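Local coordinates for arylmalonate decarboxylase (PDB 3IXL), which catalyses the enantioselective decarboxylation of 2-aryl-2-methylmalonates, taking up a proton to give 2-arylpropionates and carbon dioxide, at residues 79-83 with 133-137; 99-103 with 218-222; 201-207 with 233-237. The protein carries 2 engineered substitutions. The contacts are given in a common frame with arbitrary orientation. Numbering follows the deposited sequence.

Contact 1 (79-83 with 133-137); sequences FYRGA and RLAAF
Segment 79-83, a type I turn (F79 to G82) running from helix 75-79 into helix 83-97, lies against one side of helix 128-140, with CA atoms 5.6 Å apart at Y80-R133 and 5.2 Å at G82-F137. F79 is the most deeply covered residue (104 Å²). Its p rotamer (chi1 73°) lays the ring on the helix: L134 CB sits 4.0 Å from the centroid of the F79 ring, 28° off its normal, a CH-pi contact, while F79 CB stands 3.8 Å from the centroid of the F137 ring (F137 chi1 t, 172°), 20° off that normal. G82 N closes the turn on F79 O (3.0 Å), and one water donates to both F79 O and R133 O, 2.8 Å each. R133, extended as m, t, t, donates from NH1 to Y80 O at 2.9 Å and 151°; Y80 OH is hydrogen-bonded to D49. The contact joins the two halves of the Asp/Glu racemase-like fold, each with its own parallel sheet, beside the pocket: the F79 side chain is about 5 Å from the bound 2-phenylacetic acid. R81 points its CA-CB bond away. G82, at phi/psi 102/176, where a CB would strike the preceding carbonyl O, is the N-cap residue, and G82 C lies 3.9 Å from F137 CD1. A83 CB is 4.1 Å from F137 CD1, and A83 N is hydrogen-bonded to E140.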
loop_
_atom_site.group_PDB
_atom_site.type_symbol
_atom_site.label_atom_id
_atom_site.label_comp_id
_atom_site.label_asym_id
_atom_site.label_seq_id
_atom_site.Cartn_x
_atom_site.Cartn_y
_atom_site.Cartn_z
ATOM N N PHE A 79 -1.734 -8.802 3.781
ATOM C CA PHE A 79 -2.585 -9.716 2.993
ATOM C C PHE A 79 -2.148 -11.183 2.956
ATOM O O PHE A 79 -2.929 -12.028 2.498
ATOM C CB PHE A 79 -2.905 -9.181 1.567
ATOM C CG PHE A 79 -1.742 -9.215 0.577
ATOM C CD1 PHE A 79 -1.136 -10.422 0.191
ATOM C CD2 PHE A 79 -1.299 -8.036 -0.011
ATOM C CE1 PHE A 79 -0.079 -10.437 -0.717
ATOM C CE2 PHE A 79 -0.254 -8.032 -0.933
ATOM C CZ PHE A 79 0.359 -9.233 -1.290
ATOM N N TYR A 80 -0.933 -11.497 3.415
ATOM C CA TYR A 80 -0.385 -12.834 3.134
ATOM C C TYR A 80 -1.123 -13.997 3.776
ATOM O O TYR A 80 -0.945 -15.144 3.367
ATOM C CB TYR A 80 1.114 -12.937 3.413
ATOM C CG TYR A 80 1.562 -13.142 4.856
ATOM C CD1 TYR A 80 1.451 -12.121 5.805
ATOM C CD2 TYR A 80 2.187 -14.332 5.246
ATOM C CE1 TYR A 80 1.910 -12.298 7.105
ATOM C CE2 TYR A 80 2.665 -14.510 6.541
ATOM C CZ TYR A 80 2.517 -13.491 7.470
ATOM O OH TYR A 80 3.001 -13.654 8.757
ATOM N N ARG A 81 -1.924 -13.696 4.796
ATOM C CA ARG A 81 -2.676 -14.720 5.514
ATOM C C ARG A 81 -4.156 -14.674 5.171
ATOM O O ARG A 81 -4.946 -15.433 5.738
ATOM C CB ARG A 81 -2.463 -14.558 7.016
ATOM C CG ARG A 81 -1.095 -15.030 7.472
ATOM C CD ARG A 81 -0.876 -14.745 8.945
ATOM N NE ARG A 81 0.311 -15.416 9.465
ATOM C CZ ARG A 81 0.874 -15.147 10.637
ATOM N NH1 ARG A 81 0.372 -14.199 11.431
ATOM N NH2 ARG A 81 1.951 -15.822 11.012
ATOM N N GLY A 82 -4.539 -13.800 4.249
ATOM C CA GLY A 82 -5.937 -13.692 3.834
ATOM C C GLY A 82 -6.653 -12.509 4.461
ATOM O O GLY A 82 -6.085 -11.791 5.311
ATOM N N ALA A 83 -7.901 -12.315 4.041
ATOM C CA ALA A 83 -8.694 -11.154 4.452
ATOM C C ALA A 83 -9.035 -11.111 5.938
ATOM O O ALA A 83 -9.004 -10.033 6.550
ATOM C CB ALA A 83 -9.970 -11.062 3.617
ATOM N N ARG A 133 -1.139 -15.105 -3.150
ATOM C CA ARG A 133 -1.803 -14.660 -1.928
ATOM C C ARG A 133 -2.533 -13.335 -2.135
ATOM O O ARG A 133 -3.632 -13.134 -1.612
ATOM C CB ARG A 133 -0.797 -14.557 -0.780
ATOM C CG ARG A 133 -0.255 -15.921 -0.330
ATOM C CD ARG A 133 0.984 -15.761 0.530
ATOM N NE ARG A 133 1.693 -17.017 0.789
ATOM C CZ ARG A 133 1.791 -17.607 1.976
ATOM N NH1 ARG A 133 1.214 -17.086 3.053
ATOM N NH2 ARG A 133 2.485 -18.734 2.073
ATOM N N LEU A 134 -1.940 -12.438 -2.922
ATOM C CA LEU A 134 -2.598 -11.191 -3.275
ATOM C C LEU A 134 -3.886 -11.473 -4.043
ATOM O O LEU A 134 -4.944 -10.947 -3.692
ATOM C CB LEU A 134 -1.660 -10.301 -4.099
ATOM C CG LEU A 134 -2.260 -9.008 -4.668
ATOM C CD1 LEU A 134 -2.827 -8.118 -3.581
ATOM C CD2 LEU A 134 -1.237 -8.243 -5.502
ATOM N N ALA A 135 -3.808 -12.313 -5.076
ATOM C CA ALA A 135 -5.009 -12.663 -5.846
ATOM C C ALA A 135 -6.102 -13.285 -4.983
ATOM O O ALA A 135 -7.284 -12.947 -5.137
ATOM C CB ALA A 135 -4.656 -13.577 -7.017
ATOM N N ALA A 136 -5.714 -14.167 -4.064
ATOM C CA ALA A 136 -6.681 -14.808 -3.165
ATOM C C ALA A 136 -7.345 -13.795 -2.232
ATOM O O ALA A 136 -8.565 -13.850 -1.999
ATOM C CB ALA A 136 -6.019 -15.922 -2.371
ATOM N N PHE A 137 -6.541 -12.876 -1.695
ATOM C CA PHE A 137 -7.037 -11.799 -0.843
ATOM C C PHE A 137 -8.059 -10.945 -1.586
ATOM O O PHE A 137 -9.159 -10.684 -1.077
ATOM C CB PHE A 137 -5.857 -10.936 -0.352
ATOM C CG PHE A 137 -6.271 -9.688 0.377
ATOM C CD1 PHE A 137 -6.629 -9.725 1.728
ATOM C CD2 PHE A 137 -6.275 -8.467 -0.275
ATOM C CE1 PHE A 137 -7.009 -8.557 2.399
ATOM C CE2 PHE A 137 -6.654 -7.297 0.394
ATOM C CZ PHE A 137 -7.018 -7.350 1.727
HETATM O O HOH W 1 -4.133 -14.059 0.929
#

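Contact 2 (99-103 with 218-222); sequences LPCTT and DAVRL
T102, with chi1 at -170° (t), directs OG1 at residues 218-222 of helix 211-222 and donates a 2.7 Å hydrogen bond to D218 OD1. Chi1 t (175°) carries the D218 carboxylate toward the strand, and chi2 of -111° turns OD1 to T102 OG1 and OD2 to R221: D218 OD2 takes R221 NH1 at 2.8 Å and R221 NE at 3.0 Å, an i to i+3 salt bridge within the helix, and is further hydrogen-bonded by N110. To reach it R221 runs t, t, then p at chi3 (64°). Strand 101-103 and the helix segment run nearly antiparallel, at 164° and 9.0 Å between axes, with CA atoms 6.7 Å apart at P100-L222 and 7.1 Å at T102-A219. The helix leaves the second parallel sheet and returns to cover the edge of the first: 101-103 is the edge strand beside 67-72, and A219 reaches the inner strand 8-13. L222 has an off-rotamer chi1 of -110° with chi2 t, which brings CD1 to 3.8 Å from P100 CB, 3.7 Å from T102 CB and 3.7 Å from C101 O. C101 (m) points its CA-CB bond away, as does T103 (p), the N-cap residue of helix 104-114, whose OG1 caps T106 N and hydrogen-bonds N86.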
loop_
_atom_site.group_PDB
_atom_site.type_symbol
_atom_site.label_atom_id
_atom_site.label_comp_id
_atom_site.label_asym_id
_atom_site.label_seq_id
_atom_site.Cartn_x
_atom_site.Cartn_y
_atom_site.Cartn_z
ATOM N N LEU A 99 -6.747 3.854 19.041
ATOM C CA LEU A 99 -6.674 4.772 17.904
ATOM C C LEU A 99 -7.278 4.174 16.649
ATOM O O LEU A 99 -7.312 2.958 16.514
ATOM C CB LEU A 99 -5.213 5.092 17.573
ATOM C CG LEU A 99 -4.363 5.865 18.583
ATOM C CD1 LEU A 99 -2.957 6.029 18.018
ATOM C CD2 LEU A 99 -4.990 7.221 18.914
ATOM N N PRO A 100 -7.694 5.025 15.698
ATOM C CA PRO A 100 -8.032 4.521 14.360
ATOM C C PRO A 100 -6.795 3.857 13.763
ATOM O O PRO A 100 -5.712 4.463 13.741
ATOM C CB PRO A 100 -8.362 5.789 13.573
ATOM C CG PRO A 100 -8.671 6.834 14.628
ATOM C CD PRO A 100 -7.840 6.489 15.803
ATOM N N CYS A 101 -6.943 2.614 13.330
ATOM C CA CYS A 101 -5.852 1.867 12.734
ATOM C C CYS A 101 -6.264 1.329 11.380
ATOM O O CYS A 101 -7.439 1.054 11.122
ATOM C CB CYS A 101 -5.440 0.710 13.635
ATOM S SG CYS A 101 -4.652 1.237 15.180
ATOM N N THR A 102 -5.274 1.178 10.512
ATOM C CA THR A 102 -5.505 0.656 9.177
ATOM C C THR A 102 -4.262 -0.064 8.671
ATOM O O THR A 102 -3.249 -0.135 9.369
ATOM C CB THR A 102 -5.961 1.777 8.219
ATOM O OG1 THR A 102 -6.402 1.196 6.989
ATOM C CG2 THR A 102 -4.843 2.814 7.983
ATOM N N THR A 103 -4.355 -0.634 7.474
ATOM C CA THR A 103 -3.228 -1.330 6.848
ATOM C C THR A 103 -3.179 -0.952 5.372
ATOM O O THR A 103 -4.177 -0.498 4.793
ATOM C CB THR A 103 -3.357 -2.861 6.887
ATOM O OG1 THR A 103 -4.381 -3.283 5.975
ATOM C CG2 THR A 103 -3.629 -3.395 8.305
ATOM N N ASP A 218 -5.125 6.668 2.404
ATOM C CA ASP A 218 -6.002 5.977 3.335
ATOM C C ASP A 218 -5.751 6.402 4.778
ATOM O O ASP A 218 -6.700 6.535 5.559
ATOM C CB ASP A 218 -5.787 4.472 3.157
ATOM C CG ASP A 218 -6.549 3.640 4.152
ATOM O OD1 ASP A 218 -5.893 3.019 5.028
ATOM O OD2 ASP A 218 -7.793 3.569 4.022
ATOM N N ALA A 219 -4.482 6.618 5.135
ATOM C CA ALA A 219 -4.147 7.107 6.472
ATOM C C ALA A 219 -4.683 8.519 6.684
ATOM O O ALA A 219 -5.221 8.841 7.748
ATOM C CB ALA A 219 -2.645 7.075 6.683
ATOM N N VAL A 220 -4.558 9.355 5.656
ATOM C CA VAL A 220 -5.066 10.725 5.727
ATOM C C VAL A 220 -6.590 10.721 5.800
ATOM O O VAL A 220 -7.194 11.518 6.529
ATOM C CB VAL A 220 -4.537 11.576 4.552
ATOM C CG1 VAL A 220 -5.220 12.924 4.493
ATOM C CG2 VAL A 220 -3.032 11.748 4.677
ATOM N N ARG A 221 -7.205 9.806 5.062
ATOM C CA ARG A 221 -8.653 9.557 5.155
ATOM C C ARG A 221 -9.063 9.286 6.605
ATOM O O ARG A 221 -9.993 9.909 7.128
ATOM C CB ARG A 221 -9.040 8.366 4.272
ATOM C CG ARG A 221 -10.497 7.916 4.417
ATOM C CD ARG A 221 -10.743 6.543 3.815
ATOM N NE ARG A 221 -10.000 5.479 4.507
ATOM C CZ ARG A 221 -10.365 4.908 5.658
ATOM N NH1 ARG A 221 -9.615 3.932 6.176
ATOM N NH2 ARG A 221 -11.464 5.308 6.305
ATOM N N LEU A 222 -8.352 8.360 7.247
ATOM C CA LEU A 222 -8.653 7.946 8.616
ATOM C C LEU A 222 -8.451 9.055 9.629
ATOM O O LEU A 222 -9.106 9.068 10.677
ATOM C CB LEU A 222 -7.782 6.758 9.009
ATOM C CG LEU A 222 -8.426 5.391 9.188
ATOM C CD1 LEU A 222 -7.511 4.565 10.068
ATOM C CD2 LEU A 222 -9.820 5.489 9.816
#

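Contact 3 (201-207 with 233-237); sequences ERRLGVP and YGRLF
One direct hydrogen bond crosses this contact: R235 N donates to E201 OE1 at 2.9 Å and 154°. E201, in the last turn of helix 196-204, takes chi1 m and chi2 t to stretch toward helix 235-238, where its OE1 also lies 3.3 Å from G234 CA. G234 is the N-cap residue at phi/psi 119/162; a CB there would come 3.6 Å from E201 OE1 and strike the preceding carbonyl O. CA atoms approach to 7.2 Å at E201-G234 and 6.3 Å at P207-R235. Segment 201-207 is the turn from helix 196-204 into strand 208-210, edge strand of the second sheet, and the short C-terminal helix packs its start against it.

Waters extend the polar link. One donates to E201 OE2 (2.7 Å) and accepts from L236 N (2.9 Å); a second joins E201 O (3.1 Å) to R235 NH1 (3.2 Å), and a third joins G205 O (3.0 Å) to R235 NH1 (3.1 Å). At G205 (phi 73°) the chain leaves the helix; G205 N donates to E201 O (2.9 Å).

Van der Waals contact comes from R235 (m, t, p), whose guanidinium has P207 CB over one face and NH1 3.5 Å from P207 CD. R235 NE pairs with E239, and E201 OE2 also accepts from V208 N.

E201 thus accepts directly from R235 N and reaches L236 N only through water, side chain and water together supplying acceptors for two first-turn NH groups.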
loop_
_atom_site.group_PDB
_atom_site.type_symbol
_atom_site.label_atom_id
_atom_site.label_comp_id
_atom_site.label_asym_id
_atom_site.label_seq_id
_atom_site.Cartn_x
_atom_site.Cartn_y
_atom_site.Cartn_z
ATOM N N GLU A 201 -2.061 6.156 -16.254
ATOM C CA GLU A 201 -3.455 6.600 -16.378
ATOM C C GLU A 201 -3.695 7.370 -17.682
ATOM O O GLU A 201 -4.732 7.180 -18.331
ATOM C CB GLU A 201 -3.880 7.419 -15.151
ATOM C CG GLU A 201 -3.983 6.555 -13.883
ATOM C CD GLU A 201 -4.536 7.281 -12.669
ATOM O OE1 GLU A 201 -4.574 8.531 -12.665
ATOM O OE2 GLU A 201 -4.913 6.576 -11.708
ATOM N N ARG A 202 -2.731 8.217 -18.059
ATOM C CA ARG A 202 -2.785 8.974 -19.317
ATOM C C ARG A 202 -2.836 8.028 -20.517
ATOM O O ARG A 202 -3.668 8.186 -21.421
ATOM C CB ARG A 202 -1.551 9.879 -19.432
ATOM C CG ARG A 202 -1.509 10.751 -20.694
ATOM C CD ARG A 202 -0.108 11.360 -20.906
ATOM N NE ARG A 202 0.908 10.395 -21.333
ATOM C CZ ARG A 202 1.079 9.980 -22.584
ATOM N NH1 ARG A 202 0.289 10.429 -23.551
ATOM N NH2 ARG A 202 2.036 9.108 -22.867
ATOM N N ARG A 203 -1.933 7.058 -20.533
ATOM C CA ARG A 203 -1.803 6.166 -21.686
ATOM C C ARG A 203 -2.946 5.176 -21.834
ATOM O O ARG A 203 -3.359 4.867 -22.957
ATOM C CB ARG A 203 -0.475 5.418 -21.634
ATOM C CG ARG A 203 0.732 6.289 -21.935
ATOM C CD ARG A 203 2.014 5.480 -21.931
ATOM N NE ARG A 203 1.930 4.300 -22.792
ATOM C CZ ARG A 203 2.882 3.375 -22.896
ATOM N NH1 ARG A 203 4.007 3.485 -22.196
ATOM N NH2 ARG A 203 2.708 2.335 -23.703
ATOM N N LEU A 204 -3.464 4.675 -20.715
ATOM C CA LEU A 204 -4.449 3.605 -20.761
ATOM C C LEU A 204 -5.886 4.036 -20.535
ATOM O O LEU A 204 -6.810 3.329 -20.942
ATOM C CB LEU A 204 -4.075 2.491 -19.778
ATOM C CG LEU A 204 -2.689 1.870 -19.949
ATOM C CD1 LEU A 204 -2.458 0.782 -18.920
ATOM C CD2 LEU A 204 -2.515 1.317 -21.365
ATOM N N GLY A 205 -6.085 5.167 -19.862
ATOM C CA GLY A 205 -7.432 5.659 -19.582
ATOM C C GLY A 205 -8.161 4.861 -18.515
ATOM O O GLY A 205 -9.394 4.891 -18.434
ATOM N N VAL A 206 -7.403 4.123 -17.703
ATOM C CA VAL A 206 -7.950 3.436 -16.533
ATOM C C VAL A 206 -7.165 3.882 -15.300
ATOM O O VAL A 206 -6.016 4.319 -15.423
ATOM C CB VAL A 206 -7.914 1.884 -16.671
ATOM C CG1 VAL A 206 -8.715 1.416 -17.904
ATOM C CG2 VAL A 206 -6.478 1.363 -16.739
ATOM N N PRO A 207 -7.798 3.819 -14.116
ATOM C CA PRO A 207 -7.103 4.242 -12.901
ATOM C C PRO A 207 -6.084 3.218 -12.400
ATOM O O PRO A 207 -6.232 2.015 -12.641
ATOM C CB PRO A 207 -8.240 4.410 -11.887
ATOM C CG PRO A 207 -9.285 3.463 -12.343
ATOM C CD PRO A 207 -9.183 3.394 -13.845
ATOM N N TYR A 233 -0.824 13.094 -8.998
ATOM C CA TYR A 233 -0.375 11.777 -8.541
ATOM C C TYR A 233 -1.413 10.688 -8.762
ATOM O O TYR A 233 -1.306 9.599 -8.185
ATOM C CB TYR A 233 0.041 11.825 -7.072
ATOM C CG TYR A 233 1.176 12.771 -6.807
ATOM C CD1 TYR A 233 0.978 13.929 -6.066
ATOM C CD2 TYR A 233 2.446 12.516 -7.307
ATOM C CE1 TYR A 233 2.021 14.804 -5.815
ATOM C CE2 TYR A 233 3.505 13.383 -7.058
ATOM C CZ TYR A 233 3.280 14.526 -6.315
ATOM O OH TYR A 233 4.315 15.391 -6.065
ATOM N N GLY A 234 -2.411 10.991 -9.583
ATOM C CA GLY A 234 -3.387 9.996 -9.997
ATOM C C GLY A 234 -4.805 10.329 -9.605
ATOM O O GLY A 234 -5.037 11.134 -8.695
ATOM N N ARG A 235 -5.742 9.668 -10.270
ATOM C CA ARG A 235 -7.162 9.843 -10.003
ATOM C C ARG A 235 -7.571 9.584 -8.551
ATOM O O ARG A 235 -8.512 10.201 -8.051
ATOM C CB ARG A 235 -7.969 8.973 -10.961
ATOM C CG ARG A 235 -7.962 9.543 -12.387
ATOM C CD ARG A 235 -8.512 8.595 -13.419
ATOM N NE ARG A 235 -9.858 8.140 -13.102
ATOM C CZ ARG A 235 -10.508 7.225 -13.812
ATOM N NH1 ARG A 235 -9.938 6.692 -14.888
ATOM N NH2 ARG A 235 -11.725 6.849 -13.452
ATOM N N LEU A 236 -6.874 8.678 -7.868
ATOM C CA LEU A 236 -7.208 8.408 -6.471
ATOM C C LEU A 236 -7.217 9.714 -5.676
ATOM O O LEU A 236 -8.138 9.989 -4.888
ATOM C CB LEU A 236 -6.214 7.422 -5.845
ATOM C CG LEU A 236 -6.536 7.068 -4.391
ATOM C CD1 LEU A 236 -7.878 6.373 -4.237
ATOM C CD2 LEU A 236 -5.422 6.209 -3.791
ATOM N N PHE A 237 -6.192 10.526 -5.901
ATOM C CA PHE A 237 -6.042 11.775 -5.180
ATOM C C PHE A 237 -6.857 12.893 -5.785
ATOM O O PHE A 237 -7.499 13.662 -5.059
ATOM C CB PHE A 237 -4.572 12.187 -5.145
ATOM C CG PHE A 237 -3.710 11.208 -4.430
ATOM C CD1 PHE A 237 -3.002 10.237 -5.128
ATOM C CD2 PHE A 237 -3.645 11.215 -3.043
ATOM C CE1 PHE A 237 -2.215 9.303 -4.448
ATOM C CE2 PHE A 237 -2.860 10.287 -2.356
ATOM C CZ PHE A 237 -2.150 9.334 -3.051
HETATM O O HOH W 2 -4.899 6.869 -9.063
HETATM O O HOH W 3 -7.323 7.391 -16.572
HETATM O O HOH W 4 -11.608 4.647 -16.485
#

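How the contacts relate
All three contacts are partly buried, contacts 1 and 2 with four buried touching residues of seven, contact 3 with two of six. Contact 1, nearest the ligand, is the most aromatic, its two phenylalanines buried with an arginine-carbonyl bond and one bridging water beside them. In contact 2 the helix leaving the second sheet covers the edge of the first, through a buried threonine-aspartate pair and a leucine. Contact 3, about 17 Å from the chain centre against 13 Å and 12 Å between centres for the others, is the wettest, with three bridging waters and no apolar side-chain pair; P207 lies instead under the R235 guanidinium. Helices 211-222 and 235-238, consecutive in the chain, serve contacts 2 and 3.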